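PDB 4LYP: Exo-beta-1,4-mannosidase from Rhizomucor miehei, which probably hydrolyses terminal beta-1,4-linked mannose units as a family 5 glycoside hydrolase, and also shows transglycosylation activity. Local coordinates for residues A341-R346 with T361-E366; W293-G298 with G419-Y424. All blocks are in the same frame, centred on the assembly; numbering follows the deposited sequence. Where two conformers were deposited one is given.

Contact 1 joins a loop to the start of helix 362-380. Contact 2 joins two loops of the same TIM barrel. Their centres are 10 Å apart. Both segments of contact 1 fall between the two segments of contact 2 in sequence, in the order 293-298, 341-346, 361-366 and 419-424. The first two segments follow strands 288-292 and 333-338, which run parallel as neighbours. Segment 419-424 runs into strand 423-424, which pairs with strand 386-394. The contacts also touch directly. Lys364 NZ probably bonds Tyr421 O (3.0 Å), and Ala341 packs on Glu295. Contact 2 borders a guanidine pocket, and contact 1 is the next layer outward.

Contact 1 (A341-R346 with T361-E366); sequences ARDAWR and TSHKDE
Ala341 O lies against Lys364 CB. A water accepts from Lys364 N, sits within bonding distance of Ala341 O and Asp343 OD1, and links the loop to the helix. Arg342 comes next. Its chain bends at chi3 (82°) and lays the guanidinium flat on a methyl group: Thr361 CG2 is centred over one face, 3.5 Å from Arg342 CZ. The polar edge of Arg342 is taken up by Thr359 O and Asp427.

Asp343 carries the contact. Its OD1 accepts a nearly straight bond from His363 N, 2.9 Å at 176°, on the syn lone pair. Its OD2 is met from above the carboxylate plane by Ser362 N at 2.9 Å. In one of two deposited conformers, Ser362 OG also donates to Asp343 OD2, at 2.7 Å.

Trp345 lies over His363 in an offset stack. The centroids of its five-membered ring and the imidazole are 3.8 Å apart, and the planes are 21° apart. His363 ND1 is held by Tyr300 OH. Trp345 NE1 gives a weak bond to Asp343 OD1.

Arg346 closes the group. Its NE forms a salt bridge with Asp343 OD2 (2.9 Å), on the anti side but tilted out of the carboxylate plane. Its guanidinium covers Trp345 CH2. This charge probably helps keep Asp343 ionised.

Thr361 holds the N-cap position, but its own side chain makes no capping bond. Asp343 instead receives the first N-H groups of helix 362-380, within a beta-alpha connection of the TIM barrel.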
loop_
_atom_site.group_PDB
_atom_site.type_symbol
_atom_site.label_atom_id
_atom_site.label_comp_id
_atom_site.label_asym_id
_atom_site.label_seq_id
_atom_site.Cartn_x
_atom_site.Cartn_y
_atom_site.Cartn_z
ATOM N N ALA A 341 -2.669 2.691 -16.291
ATOM C CA ALA A 341 -4.046 2.695 -16.777
ATOM C C ALA A 341 -4.225 1.684 -17.915
ATOM O O ALA A 341 -3.274 1.154 -18.505
ATOM C CB ALA A 341 -4.366 4.088 -17.296
ATOM N N ARG A 342 -5.502 1.469 -18.237
ATOM C CA ARG A 342 -5.892 0.669 -19.424
ATOM C C ARG A 342 -5.620 1.485 -20.661
ATOM O O ARG A 342 -5.180 2.636 -20.617
ATOM C CB ARG A 342 -7.338 0.241 -19.296
ATOM C CG ARG A 342 -7.708 -0.353 -17.904
ATOM C CD ARG A 342 -9.086 -0.971 -17.828
ATOM N NE ARG A 342 -9.153 -2.355 -18.342
ATOM C CZ ARG A 342 -8.870 -3.413 -17.603
ATOM N NH1 ARG A 342 -9.080 -4.641 -18.152
ATOM N NH2 ARG A 342 -8.371 -3.326 -16.364
ATOM N N ASP A 343 -5.870 0.846 -21.833
ATOM C CA ASP A 343 -5.481 1.426 -23.132
ATOM C C ASP A 343 -6.387 2.561 -23.643
ATOM O O ASP A 343 -7.037 2.463 -24.699
ATOM C CB ASP A 343 -5.452 0.326 -24.208
ATOM C CG ASP A 343 -4.276 -0.638 -24.126
ATOM O OD1 ASP A 343 -3.214 -0.309 -23.483
ATOM O OD2 ASP A 343 -4.344 -1.686 -24.795
ATOM N N ALA A 344 -6.428 3.678 -22.897
ATOM C CA ALA A 344 -7.232 4.849 -23.222
ATOM C C ALA A 344 -6.961 5.331 -24.632
ATOM O O ALA A 344 -7.875 5.841 -25.324
ATOM C CB ALA A 344 -6.966 5.981 -22.230
ATOM N N TRP A 345 -5.717 5.179 -25.100
ATOM C CA TRP A 345 -5.281 5.617 -26.404
ATOM C C TRP A 345 -6.013 4.966 -27.553
ATOM O O TRP A 345 -5.949 5.473 -28.678
ATOM C CB TRP A 345 -3.742 5.428 -26.525
ATOM C CG TRP A 345 -3.351 3.963 -26.333
ATOM C CD1 TRP A 345 -2.983 3.351 -25.156
ATOM C CD2 TRP A 345 -3.339 2.933 -27.340
ATOM N NE1 TRP A 345 -2.736 2.026 -25.346
ATOM C CE2 TRP A 345 -2.956 1.715 -26.675
ATOM C CE3 TRP A 345 -3.594 2.899 -28.750
ATOM C CZ2 TRP A 345 -2.826 0.460 -27.322
ATOM C CZ3 TRP A 345 -3.438 1.655 -29.407
ATOM C CH2 TRP A 345 -3.075 0.460 -28.710
ATOM N N ARG A 346 -6.673 3.835 -27.345
ATOM C CA ARG A 346 -7.441 3.226 -28.410
ATOM C C ARG A 346 -8.711 4.027 -28.770
ATOM O O ARG A 346 -9.264 3.854 -29.856
ATOM C CB ARG A 346 -7.823 1.806 -28.009
ATOM C CG ARG A 346 -6.682 0.849 -27.862
ATOM C CD ARG A 346 -7.073 -0.490 -27.332
ATOM N NE ARG A 346 -5.960 -1.429 -27.233
ATOM C CZ ARG A 346 -5.412 -2.062 -28.250
ATOM N NH1 ARG A 346 -4.402 -2.850 -28.018
ATOM N NH2 ARG A 346 -5.931 -1.920 -29.499
ATOM N N THR A 361 -5.401 -3.897 -21.890
ATOM C CA THR A 361 -4.320 -3.413 -21.067
ATOM C C THR A 361 -2.988 -3.703 -21.737
ATOM O O THR A 361 -2.022 -4.091 -21.091
ATOM C CB THR A 361 -4.391 -4.005 -19.652
ATOM O OG1 THR A 361 -4.356 -5.442 -19.718
ATOM C CG2 THR A 361 -5.639 -3.589 -18.907
ATOM N N SER A 362 -2.884 -3.485 -23.065
ATOM C CA SER A 362 -1.599 -3.838 -23.689
ATOM C C SER A 362 -0.431 -2.976 -23.228
ATOM O O SER A 362 0.648 -3.499 -23.035
ATOM C CB SER A 362 -1.715 -3.833 -25.192
ATOM O OG SER A 362 -1.979 -2.529 -25.726
ATOM N N HIS A 363 -0.642 -1.665 -23.009
ATOM C CA HIS A 363 0.480 -0.868 -22.504
ATOM C C HIS A 363 0.861 -1.288 -21.114
ATOM O O HIS A 363 2.031 -1.495 -20.801
ATOM C CB HIS A 363 0.127 0.620 -22.516
ATOM C CG HIS A 363 0.234 1.263 -23.846
ATOM N ND1 HIS A 363 0.283 2.627 -24.026
ATOM C CD2 HIS A 363 0.361 0.711 -25.122
ATOM C CE1 HIS A 363 0.423 2.897 -25.309
ATOM N NE2 HIS A 363 0.423 1.769 -25.993
ATOM N N LYS A 364 -0.169 -1.379 -20.223
ATOM C CA LYS A 364 0.059 -1.802 -18.848
ATOM C C LYS A 364 0.792 -3.128 -18.762
ATOM O O LYS A 364 1.686 -3.335 -17.935
ATOM C CB LYS A 364 -1.299 -1.905 -18.160
ATOM C CG LYS A 364 -1.275 -2.407 -16.721
ATOM C CD LYS A 364 -2.722 -2.625 -16.253
ATOM C CE LYS A 364 -2.835 -2.742 -14.754
ATOM N NZ LYS A 364 -4.290 -2.822 -14.342
ATOM N N ASP A 365 0.380 -4.107 -19.592
ATOM C CA ASP A 365 0.992 -5.456 -19.519
ATOM C C ASP A 365 2.440 -5.356 -19.875
ATOM O O ASP A 365 3.268 -6.013 -19.199
ATOM C CB ASP A 365 0.274 -6.368 -20.483
ATOM C CG ASP A 365 -1.126 -6.766 -20.002
ATOM O OD1 ASP A 365 -1.571 -6.296 -18.974
ATOM O OD2 ASP A 365 -1.704 -7.580 -20.732
ATOM N N GLU A 366 2.825 -4.606 -20.901
ATOM C CA GLU A 366 4.209 -4.486 -21.265
ATOM C C GLU A 366 5.007 -3.727 -20.159
ATOM O O GLU A 366 6.111 -4.120 -19.801
ATOM C CB GLU A 366 4.358 -3.736 -22.584
ATOM C CG GLU A 366 5.778 -3.424 -22.932
ATOM C CD GLU A 366 5.947 -2.652 -24.244
ATOM O OE1 GLU A 366 5.171 -2.951 -25.205
ATOM O OE2 GLU A 366 6.886 -1.836 -24.336
HETATM O O HOH W 1 -2.844 -0.511 -20.733
#

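Contact 2 (W293-G298 with G419-Y424); sequences WVENWG and GWYSVY. With GAI (guanidine), chain C.
Tyr421 OH donates a short hydrogen bond to Asn296 OD1, 2.6 Å long. The C=O...donor angle is 155°, and the donor is slightly tilted from the carbonyl plane. The phenol ring and the amide are nearly coplanar. Beside this bond, Trp420 NE1 donates to Glu295 OE1 at 2.9 Å. The N-H arrives from above the carboxylate plane. Glu295 reaches it with an extended chain, its CG trans to the backbone N (chi1 178°).

Trp293 and Tyr421 also meet directly. Trp293 CZ3 lies over one face of the phenol ring, 3.2 Å from Tyr421 CE2, and the planes are inclined at 36°. Trp420 covers the opposite face of Tyr421. A water completes the hydroxyl: it donates to Tyr421 OH at 2.8 Å and accepts from Glu295 N. The phenol oxygen is thus fixed from two directions.

Residues 293-298 follow strand 288-292 and fold into a type I turn from Glu295 to Gly298. In a family 5 TIM barrel such loops, at the C-terminal strand ends, line the active-site cleft.

The amide is held by its oxygen, and its nitrogen is presented to the pocket. Asn296 ND2 lies 3.3 Å from guanidine N3, a close approach of two nitrogens. Its hydrogen bond goes to a Tris molecule, probably from the crystallisation liquor. The guanidine itself bonds Glu238. Trp293 contributes to the same pocket, with CD1 at 3.7 Å from guanidine N1.

Further out, the other carboxylate oxygen of Glu295 forms a salt bridge with Lys354. Trp293 NE1 is held by Glu337 OE1, and the Trp293 ring meets Trp390 steeply.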
loop_
_atom_site.group_PDB
_atom_site.type_symbol
_atom_site.label_atom_id
_atom_site.label_comp_id
_atom_site.label_asym_id
_atom_site.label_seq_id
_atom_site.Cartn_x
_atom_site.Cartn_y
_atom_site.Cartn_z
ATOM N N TRP A 293 4.723 6.200 -10.118
ATOM C CA TRP A 293 3.428 6.600 -10.706
ATOM C C TRP A 293 3.560 7.478 -11.903
ATOM O O TRP A 293 3.430 8.694 -11.827
ATOM C CB TRP A 293 2.549 7.217 -9.620
ATOM C CG TRP A 293 2.079 6.197 -8.625
ATOM C CD1 TRP A 293 2.376 6.053 -7.310
ATOM C CD2 TRP A 293 1.193 5.120 -8.980
ATOM N NE1 TRP A 293 1.747 4.901 -6.789
ATOM C CE2 TRP A 293 1.024 4.353 -7.827
ATOM C CE3 TRP A 293 0.538 4.743 -10.175
ATOM C CZ2 TRP A 293 0.167 3.248 -7.815
ATOM C CZ3 TRP A 293 -0.272 3.644 -10.180
ATOM C CH2 TRP A 293 -0.421 2.880 -9.008
ATOM N N VAL A 294 3.819 6.855 -13.075
ATOM C CA VAL A 294 4.151 7.647 -14.245
ATOM C C VAL A 294 3.002 8.568 -14.706
ATOM O O VAL A 294 3.260 9.706 -15.132
ATOM C CB VAL A 294 4.718 6.792 -15.389
ATOM C CG1 VAL A 294 6.148 6.378 -15.074
ATOM C CG2 VAL A 294 3.795 5.628 -15.793
ATOM N N GLU A 295 1.743 8.125 -14.682
ATOM C CA GLU A 295 0.681 9.022 -15.149
ATOM C C GLU A 295 0.497 10.163 -14.136
ATOM O O GLU A 295 0.428 11.331 -14.525
ATOM C CB GLU A 295 -0.628 8.246 -15.340
ATOM C CG GLU A 295 -1.779 9.128 -15.786
ATOM C CD GLU A 295 -3.075 8.426 -16.079
ATOM O OE1 GLU A 295 -3.104 7.167 -16.085
ATOM O OE2 GLU A 295 -4.057 9.118 -16.284
ATOM N N ASN A 296 0.472 9.850 -12.827
ATOM C CA ASN A 296 0.222 10.871 -11.838
ATOM C C ASN A 296 1.275 11.942 -11.894
ATOM O O ASN A 296 0.985 13.116 -11.633
ATOM C CB ASN A 296 0.297 10.255 -10.422
ATOM C CG ASN A 296 -0.654 9.070 -10.220
ATOM O OD1 ASN A 296 -0.647 8.151 -11.027
ATOM N ND2 ASN A 296 -1.398 9.087 -9.152
ATOM N N TRP A 297 2.526 11.582 -12.260
ATOM C CA TRP A 297 3.642 12.503 -12.271
ATOM C C TRP A 297 3.842 13.158 -13.601
ATOM O O TRP A 297 4.801 13.940 -13.749
ATOM C CB TRP A 297 4.918 11.782 -11.823
ATOM C CG TRP A 297 4.830 11.187 -10.467
ATOM C CD1 TRP A 297 3.834 11.348 -9.548
ATOM C CD2 TRP A 297 5.751 10.185 -9.928
ATOM N NE1 TRP A 297 4.118 10.505 -8.431
ATOM C CE2 TRP A 297 5.257 9.818 -8.637
ATOM C CE3 TRP A 297 6.935 9.591 -10.406
ATOM C CZ2 TRP A 297 5.919 8.838 -7.840
ATOM C CZ3 TRP A 297 7.625 8.714 -9.615
ATOM C CH2 TRP A 297 7.123 8.363 -8.328
ATOM N N GLY A 298 2.942 12.916 -14.574
ATOM C CA GLY A 298 3.065 13.637 -15.861
ATOM C C GLY A 298 4.060 13.052 -16.836
ATOM O O GLY A 298 4.331 13.648 -17.856
ATOM N N GLY A 419 -11.754 1.749 -11.366
ATOM C CA GLY A 419 -11.196 1.036 -12.492
ATOM C C GLY A 419 -9.997 1.661 -13.132
ATOM O O GLY A 419 -9.506 1.141 -14.147
ATOM N N TRP A 420 -9.430 2.736 -12.572
ATOM C CA TRP A 420 -8.234 3.335 -13.155
ATOM C C TRP A 420 -7.067 2.332 -13.259
ATOM O O TRP A 420 -6.534 2.121 -14.365
ATOM C CB TRP A 420 -7.839 4.567 -12.347
ATOM C CG TRP A 420 -6.752 5.431 -12.891
ATOM C CD1 TRP A 420 -6.194 5.406 -14.182
ATOM C CD2 TRP A 420 -6.077 6.478 -12.193
ATOM N NE1 TRP A 420 -5.240 6.393 -14.295
ATOM C CE2 TRP A 420 -5.148 7.057 -13.097
ATOM C CE3 TRP A 420 -6.143 6.988 -10.888
ATOM C CZ2 TRP A 420 -4.320 8.143 -12.744
ATOM C CZ3 TRP A 420 -5.300 8.054 -10.542
ATOM C CH2 TRP A 420 -4.422 8.609 -11.431
ATOM N N TYR A 421 -6.697 1.748 -12.129
ATOM C CA TYR A 421 -5.467 0.957 -12.058
ATOM C C TYR A 421 -5.764 -0.502 -11.673
ATOM O O TYR A 421 -4.844 -1.340 -11.759
ATOM C CB TYR A 421 -4.527 1.576 -11.000
ATOM C CG TYR A 421 -3.895 2.894 -11.429
ATOM C CD1 TYR A 421 -3.359 3.010 -12.694
ATOM C CD2 TYR A 421 -3.796 3.950 -10.555
ATOM C CE1 TYR A 421 -2.661 4.182 -13.068
ATOM C CE2 TYR A 421 -3.094 5.088 -10.890
ATOM C CZ TYR A 421 -2.510 5.175 -12.142
ATOM O OH TYR A 421 -1.729 6.273 -12.546
ATOM N N SER A 422 -6.999 -0.851 -11.280
ATOM C CA SER A 422 -7.293 -2.240 -10.814
ATOM C C SER A 422 -6.834 -3.238 -11.804
ATOM O O SER A 422 -7.051 -3.152 -13.014
ATOM C CB SER A 422 -8.787 -2.379 -10.653
ATOM O OG SER A 422 -9.286 -1.751 -9.474
ATOM N N VAL A 423 -6.298 -4.334 -11.241
ATOM C CA VAL A 423 -6.084 -5.586 -11.992
ATOM C C VAL A 423 -7.225 -6.497 -11.628
ATOM O O VAL A 423 -7.365 -6.938 -10.488
ATOM C CB VAL A 423 -4.752 -6.247 -11.563
ATOM C CG1 VAL A 423 -4.587 -7.608 -12.268
ATOM C CG2 VAL A 423 -3.534 -5.381 -11.915
ATOM N N TYR A 424 -8.079 -6.832 -12.634
ATOM C CA TYR A 424 -9.210 -7.716 -12.378
ATOM C C TYR A 424 -8.781 -9.169 -12.469
ATOM O O TYR A 424 -7.773 -9.517 -13.108
ATOM C CB TYR A 424 -10.346 -7.423 -13.357
ATOM C CG TYR A 424 -10.829 -6.004 -13.257
ATOM C CD1 TYR A 424 -11.358 -5.499 -12.065
ATOM C CD2 TYR A 424 -10.775 -5.164 -14.350
ATOM C CE1 TYR A 424 -11.848 -4.208 -11.962
ATOM C CE2 TYR A 424 -11.243 -3.862 -14.286
ATOM C CZ TYR A 424 -11.828 -3.390 -13.076
ATOM O OH TYR A 424 -12.372 -2.115 -12.995
HETATM C C GAI C . -0.620 9.010 -5.122
HETATM N N1 GAI C . 0.145 7.927 -4.988
HETATM N N2 GAI C . -0.240 10.066 -4.385
HETATM N N3 GAI C . -1.690 9.041 -5.834
HETATM O O HOH W 2 0.542 5.419 -14.001
#